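Local coordinates for protein TetR/AcrR family transcriptional regulator (Bradyrhizobium diazoefficiens, PDB 6G8G) that probably acts as a TetR-family transcriptional repressor that responds to flavonoids and binds the isoflavone genistein, at residues A[149-154]-A[162-167]; A[84-89]-A[143-148]. All coordinates share one frame; numbering follows the deposited sequence.

Interaction 1: A[149-154]-A[162-167]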
loop_
_atom_site.group_PDB
_atom_site.type_symbol
_atom_site.label_atom_id
_atom_site.label_comp_id
_atom_site.label_asym_id
_atom_site.label_seq_id
_atom_site.Cartn_x
_atom_site.Cartn_y
_atom_site.Cartn_z
ATOM N N PHE A 149 -20.890 -10.995 -3.337
ATOM C CA PHE A 149 -20.878 -11.754 -4.594
ATOM C C PHE A 149 -20.249 -13.138 -4.415
ATOM O O PHE A 149 -20.721 -14.112 -4.986
ATOM C CB PHE A 149 -20.132 -10.999 -5.679
ATOM C CG PHE A 149 -19.906 -11.803 -6.900
ATOM C CD1 PHE A 149 -20.953 -12.109 -7.762
ATOM C CD2 PHE A 149 -18.646 -12.313 -7.182
ATOM C CE1 PHE A 149 -20.732 -12.869 -8.919
ATOM C CE2 PHE A 149 -18.419 -13.070 -8.329
ATOM C CZ PHE A 149 -19.458 -13.339 -9.199
ATOM N N LEU A 150 -19.160 -13.233 -3.658
ATOM C CA LEU A 150 -18.520 -14.520 -3.501
ATOM C C LEU A 150 -19.416 -15.490 -2.728
ATOM O O LEU A 150 -19.337 -16.677 -2.969
ATOM C CB LEU A 150 -17.139 -14.397 -2.863
ATOM C CG LEU A 150 -16.088 -13.592 -3.653
ATOM C CD1 LEU A 150 -14.748 -13.581 -2.925
ATOM C CD2 LEU A 150 -15.904 -14.108 -5.064
ATOM N N GLU A 151 -20.269 -15.009 -1.827
ATOM C CA GLU A 151 -21.215 -15.909 -1.147
ATOM C C GLU A 151 -22.149 -16.565 -2.132
ATOM O O GLU A 151 -22.460 -17.747 -1.999
ATOM C CB GLU A 151 -22.081 -15.181 -0.144
ATOM C CG GLU A 151 -21.340 -14.641 1.058
ATOM C CD GLU A 151 -22.175 -14.713 2.326
ATOM O OE1 GLU A 151 -22.530 -13.624 2.874
ATOM O OE2 GLU A 151 -22.470 -15.865 2.759
ATOM N N GLU A 152 -22.602 -15.789 -3.113
ATOM C CA GLU A 152 -23.509 -16.299 -4.139
ATOM C C GLU A 152 -22.816 -17.359 -4.961
ATOM O O GLU A 152 -23.373 -18.410 -5.221
ATOM C CB GLU A 152 -23.954 -15.201 -5.098
ATOM C CG GLU A 152 -24.821 -14.099 -4.512
ATOM C CD GLU A 152 -25.983 -14.683 -3.700
ATOM O OE1 GLU A 152 -26.938 -15.307 -4.253
ATOM O OE2 GLU A 152 -25.903 -14.555 -2.460
ATOM N N ALA A 153 -21.593 -17.063 -5.379
ATOM C CA ALA A 153 -20.796 -18.027 -6.144
ATOM C C ALA A 153 -20.544 -19.315 -5.352
ATOM O O ALA A 153 -20.617 -20.424 -5.906
ATOM C CB ALA A 153 -19.489 -17.411 -6.563
ATOM N N ARG A 154 -20.319 -19.192 -4.049
ATOM C CA ARG A 154 -20.155 -20.393 -3.246
ATOM C C ARG A 154 -21.462 -21.186 -3.121
ATOM O O ARG A 154 -21.457 -22.401 -3.246
ATOM C CB ARG A 154 -19.622 -20.074 -1.857
ATOM C CG ARG A 154 -19.405 -21.335 -1.018
ATOM C CD ARG A 154 -18.724 -20.989 0.280
ATOM N NE ARG A 154 -19.549 -20.081 1.053
ATOM C CZ ARG A 154 -19.203 -19.595 2.232
ATOM N NH1 ARG A 154 -18.044 -19.940 2.761
ATOM N NH2 ARG A 154 -20.016 -18.775 2.888
ATOM N N ASP A 162 -13.772 -20.911 3.046
ATOM C CA ASP A 162 -14.446 -20.899 4.347
ATOM C C ASP A 162 -15.077 -19.563 4.676
ATOM O O ASP A 162 -16.174 -19.536 5.193
ATOM C CB ASP A 162 -13.500 -21.349 5.468
ATOM C CG ASP A 162 -12.695 -22.595 5.083
ATOM O OD1 ASP A 162 -11.608 -22.442 4.452
ATOM O OD2 ASP A 162 -13.153 -23.724 5.396
ATOM N N ASP A 163 -14.386 -18.454 4.408
ATOM C CA ASP A 163 -14.884 -17.099 4.767
ATOM C C ASP A 163 -14.862 -16.140 3.570
ATOM O O ASP A 163 -13.823 -15.946 2.934
ATOM C CB ASP A 163 -14.082 -16.503 5.948
ATOM C CG ASP A 163 -14.414 -15.022 6.224
ATOM O OD1 ASP A 163 -15.596 -14.613 6.106
ATOM O OD2 ASP A 163 -13.487 -14.271 6.598
ATOM N N PRO A 164 -16.006 -15.544 3.258
ATOM C CA PRO A 164 -16.126 -14.696 2.080
ATOM C C PRO A 164 -15.331 -13.390 2.136
ATOM O O PRO A 164 -14.811 -12.950 1.113
ATOM C CB PRO A 164 -17.623 -14.408 2.010
ATOM C CG PRO A 164 -18.137 -14.676 3.381
ATOM C CD PRO A 164 -17.311 -15.814 3.863
HETATM N N MSE A 165 -15.178 -12.807 3.312
HETATM C CA MSE A 165 -14.353 -11.601 3.431
HETATM C C MSE A 165 -12.889 -11.927 3.242
HETATM O O MSE A 165 -12.179 -11.224 2.542
HETATM C CB MSE A 165 -14.634 -10.935 4.763
HETATM C CG MSE A 165 -15.993 -10.273 4.616
HETATM SE SE MSE A 165 -16.267 -8.911 6.013
HETATM C CE MSE A 165 -14.831 -7.630 5.652
ATOM N N GLU A 166 -12.436 -13.000 3.868
ATOM C CA GLU A 166 -11.099 -13.448 3.683
ATOM C C GLU A 166 -10.866 -13.643 2.198
ATOM O O GLU A 166 -9.864 -13.202 1.668
ATOM C CB GLU A 166 -10.870 -14.737 4.489
ATOM C CG GLU A 166 -9.456 -15.322 4.422
ATOM C CD GLU A 166 -9.191 -16.429 5.438
ATOM O OE1 GLU A 166 -9.843 -17.512 5.359
ATOM O OE2 GLU A 166 -8.334 -16.184 6.327
ATOM N N ALA A 167 -11.795 -14.297 1.519
ATOM C CA ALA A 167 -11.592 -14.609 0.099
ATOM C C ALA A 167 -11.619 -13.362 -0.740
ATOM O O ALA A 167 -10.862 -13.226 -1.681
ATOM C CB ALA A 167 -12.630 -15.578 -0.396
#

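Interaction 2: A[84-89]-A[143-148]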
loop_
_atom_site.group_PDB
_atom_site.type_symbol
_atom_site.label_atom_id
_atom_site.label_comp_id
_atom_site.label_asym_id
_atom_site.label_seq_id
_atom_site.Cartn_x
_atom_site.Cartn_y
_atom_site.Cartn_z
ATOM N N LEU A 84 -18.320 1.118 -8.784
ATOM C CA LEU A 84 -17.945 -0.289 -8.829
ATOM C C LEU A 84 -19.162 -1.029 -9.306
ATOM O O LEU A 84 -20.247 -0.714 -8.858
ATOM C CB LEU A 84 -17.458 -0.820 -7.450
ATOM C CG LEU A 84 -15.970 -0.902 -7.043
ATOM C CD1 LEU A 84 -15.145 0.219 -7.642
ATOM C CD2 LEU A 84 -15.773 -0.929 -5.540
ATOM N N PRO A 85 -18.998 -2.048 -10.173
ATOM C CA PRO A 85 -20.177 -2.824 -10.575
ATOM C C PRO A 85 -20.723 -3.682 -9.448
ATOM O O PRO A 85 -20.048 -3.872 -8.412
ATOM C CB PRO A 85 -19.675 -3.731 -11.698
ATOM C CG PRO A 85 -18.201 -3.624 -11.714
ATOM C CD PRO A 85 -17.745 -2.648 -10.658
ATOM N N VAL A 86 -21.973 -4.097 -9.605
ATOM C CA VAL A 86 -22.513 -5.160 -8.781
ATOM C C VAL A 86 -22.396 -6.447 -9.614
ATOM O O VAL A 86 -23.117 -6.628 -10.594
ATOM C CB VAL A 86 -23.985 -4.934 -8.346
ATOM C CG1 VAL A 86 -24.469 -6.153 -7.550
ATOM C CG2 VAL A 86 -24.124 -3.666 -7.507
ATOM N N PRO A 87 -21.491 -7.335 -9.224
ATOM C CA PRO A 87 -21.161 -8.436 -10.087
ATOM C C PRO A 87 -22.270 -9.467 -10.087
ATOM O O PRO A 87 -22.898 -9.668 -9.038
ATOM C CB PRO A 87 -19.877 -9.000 -9.482
ATOM C CG PRO A 87 -19.583 -8.213 -8.255
ATOM C CD PRO A 87 -20.790 -7.397 -7.937
ATOM N N LYS A 88 -22.521 -10.062 -11.258
ATOM C CA LYS A 88 -23.656 -10.949 -11.475
ATOM C C LYS A 88 -23.189 -12.262 -12.022
ATOM O O LYS A 88 -22.449 -12.321 -13.000
ATOM C CB LYS A 88 -24.655 -10.351 -12.484
ATOM C CG LYS A 88 -25.791 -9.532 -11.854
ATOM C CD LYS A 88 -25.847 -8.065 -12.329
ATOM C CE LYS A 88 -25.865 -7.881 -13.852
ATOM N NZ LYS A 88 -27.217 -8.002 -14.449
ATOM N N LEU A 89 -23.640 -13.327 -11.386
ATOM C CA LEU A 89 -23.261 -14.650 -11.788
ATOM C C LEU A 89 -23.733 -14.975 -13.194
ATOM O O LEU A 89 -23.062 -15.684 -13.926
ATOM C CB LEU A 89 -23.836 -15.656 -10.819
ATOM C CG LEU A 89 -22.844 -16.801 -10.467
ATOM C CD1 LEU A 89 -23.369 -17.635 -9.295
ATOM C CD2 LEU A 89 -22.500 -17.722 -11.644
ATOM N N ILE A 143 -14.304 -4.611 0.005
ATOM C CA ILE A 143 -14.231 -6.015 0.380
ATOM C C ILE A 143 -15.630 -6.617 0.619
ATOM O O ILE A 143 -15.929 -7.684 0.107
ATOM C CB ILE A 143 -13.366 -6.187 1.634
ATOM C CG1 ILE A 143 -11.897 -5.920 1.315
ATOM C CG2 ILE A 143 -13.516 -7.582 2.229
ATOM C CD1 ILE A 143 -11.013 -5.825 2.555
ATOM N N ARG A 144 -16.467 -5.928 1.381
ATOM C CA ARG A 144 -17.806 -6.416 1.684
ATOM C C ARG A 144 -18.658 -6.638 0.455
ATOM O O ARG A 144 -19.348 -7.639 0.375
ATOM C CB ARG A 144 -18.513 -5.465 2.617
ATOM C CG ARG A 144 -17.956 -5.510 4.027
ATOM C CD ARG A 144 -18.530 -4.521 5.013
ATOM N NE ARG A 144 -19.082 -3.237 4.531
ATOM C CZ ARG A 144 -18.620 -2.005 4.786
ATOM N NH1 ARG A 144 -17.509 -1.778 5.521
ATOM N NH2 ARG A 144 -19.289 -0.966 4.281
ATOM N N ARG A 145 -18.608 -5.728 -0.512
ATOM C CA ARG A 145 -19.381 -5.906 -1.744
ATOM C C ARG A 145 -18.973 -7.139 -2.467
ATOM O O ARG A 145 -19.801 -7.872 -2.984
ATOM C CB ARG A 145 -19.215 -4.734 -2.693
ATOM C CG ARG A 145 -20.182 -3.620 -2.385
ATOM C CD ARG A 145 -19.689 -2.327 -2.964
ATOM N NE ARG A 145 -19.571 -2.319 -4.413
ATOM C CZ ARG A 145 -20.477 -1.805 -5.240
ATOM N NH1 ARG A 145 -21.638 -1.352 -4.797
ATOM N NH2 ARG A 145 -20.213 -1.798 -6.535
ATOM N N LEU A 146 -17.671 -7.344 -2.568
ATOM C CA LEU A 146 -17.179 -8.481 -3.307
ATOM C C LEU A 146 -17.544 -9.725 -2.549
ATOM O O LEU A 146 -17.900 -10.730 -3.131
ATOM C CB LEU A 146 -15.677 -8.372 -3.493
ATOM C CG LEU A 146 -15.065 -9.537 -4.254
ATOM C CD1 LEU A 146 -15.728 -9.723 -5.592
ATOM C CD2 LEU A 146 -13.578 -9.316 -4.437
ATOM N N ALA A 147 -17.430 -9.653 -1.232
ATOM C CA ALA A 147 -17.697 -10.806 -0.402
ATOM C C ALA A 147 -19.120 -11.260 -0.631
ATOM O O ALA A 147 -19.373 -12.450 -0.749
ATOM C CB ALA A 147 -17.445 -10.486 1.058
ATOM N N GLN A 148 -20.052 -10.338 -0.767
ATOM C CA GLN A 148 -21.425 -10.767 -0.987
ATOM C C GLN A 148 -21.568 -11.471 -2.322
ATOM O O GLN A 148 -22.236 -12.494 -2.436
ATOM C CB GLN A 148 -22.388 -9.588 -0.906
ATOM C CG GLN A 148 -22.382 -8.921 0.467
ATOM C CD GLN A 148 -23.297 -7.721 0.533
ATOM O OE1 GLN A 148 -24.439 -7.784 0.098
ATOM N NE2 GLN A 148 -22.795 -6.614 1.073
#

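Interaction 1: A[149-154]-A[162-167]
Leu150 and Pro164 bring the two backbones nearest, CA to CA 6.1 Å, where helix 139-155 passes the start of helix 164-176. Segment 149-154 is helical throughout; in 162-167 the helix begins at Pro164. Asp163 is the N-cap, its carboxylate taking weak capping bonds from the backbone N of Met165 and of Glu166. Pro164 packs its ring against two side chains of the other helix. Its CB lies 3.8 Å from Glu151 CG, and its CD is 4.1 Å from Arg154 NH2. Leu150 reaches Ala167, a turn after Pro164, with one methyl, CD1 to CB 3.9 Å. Arg154 runs out with CG anti to the backbone N (chi1 -178°) and bends at chi3, bringing NH1 up to the turn ahead of the helix. There NH1 gives a weak bond to Asp162 O, 3.1 Å and 145°, the carbonyl oxygen lying in plane at the guanidinium edge. NH1 also donates to Phe161 O, so two successive carbonyls of the turn share one nitrogen. NH2 makes a long salt bridge with Glu151 OE2, 3.8 Å. Two successive helices pack here in the C-terminal regulatory region: Leu150 touches Leu97 of helix 93-109, and Glu166 packs on Ala201 of the second subunit.

Interaction 2: A[84-89]-A[143-148]
Arg145 lays the end of its side chain obliquely across Leu84, with NE 4.0 Å from Leu84 CB and 4.2 Å from Leu84 CD2. The chain leaves the helix with CG anti to the carbonyl carbon (chi1 -86°) and bends at chi3 (62°), which carries the guanidinium to the backbone of the extended segment. NH2 meets two successive carbonyl oxygens there. It gives a weak, strongly bent bond to Leu84 O, 2.6 Å and 119°, with that oxygen near the guanidinium plane at its edge; Pro85 O is close, but its angle is too poor for a bond. In the TetR fold a long helix leads from the DNA-binding domain into the regulatory domain, and segment 84-89 is the irregular connection from that helix, 65-82, to helix 93-109. Replacing Arg145 by alanine is likely to leave Leu84 O without this donor and the flank of Leu84 less covered. Val86 takes a marginal part, its CG2 4.3 Å from Arg145 NH1. Pro87 touches Phe100 of helix 93-109. Leu146 also touches Phe100 and meets Phe171 of helix 164-176, while Leu84 packs on Thr142.

In the fold
Both interactions use helix 139-155, on the same side of the chain's centre, with their own centres 10 Å apart. They follow in series: interaction 2 brings residues 84-89 to 143-148, and interaction 1 then joins 149-154 to 162-167 across a short connection. They also touch, Phe149 CD1 lying 3.4 Å from Pro87 O, and Ala147 CB 3.6 Å from Pro164 O. Helix 139-155 thus probably helps tie the connection after helix 65-82, which in TetR proteins joins the DNA-binding and regulatory domains, to the regulatory domain. Ile143 in addition packs on Glu178 of the second subunit. Genistein lies about 13 Å from the Leu84 side chain; its pocket residues Phe108, Pro180 and Leu181 belong to neither contact.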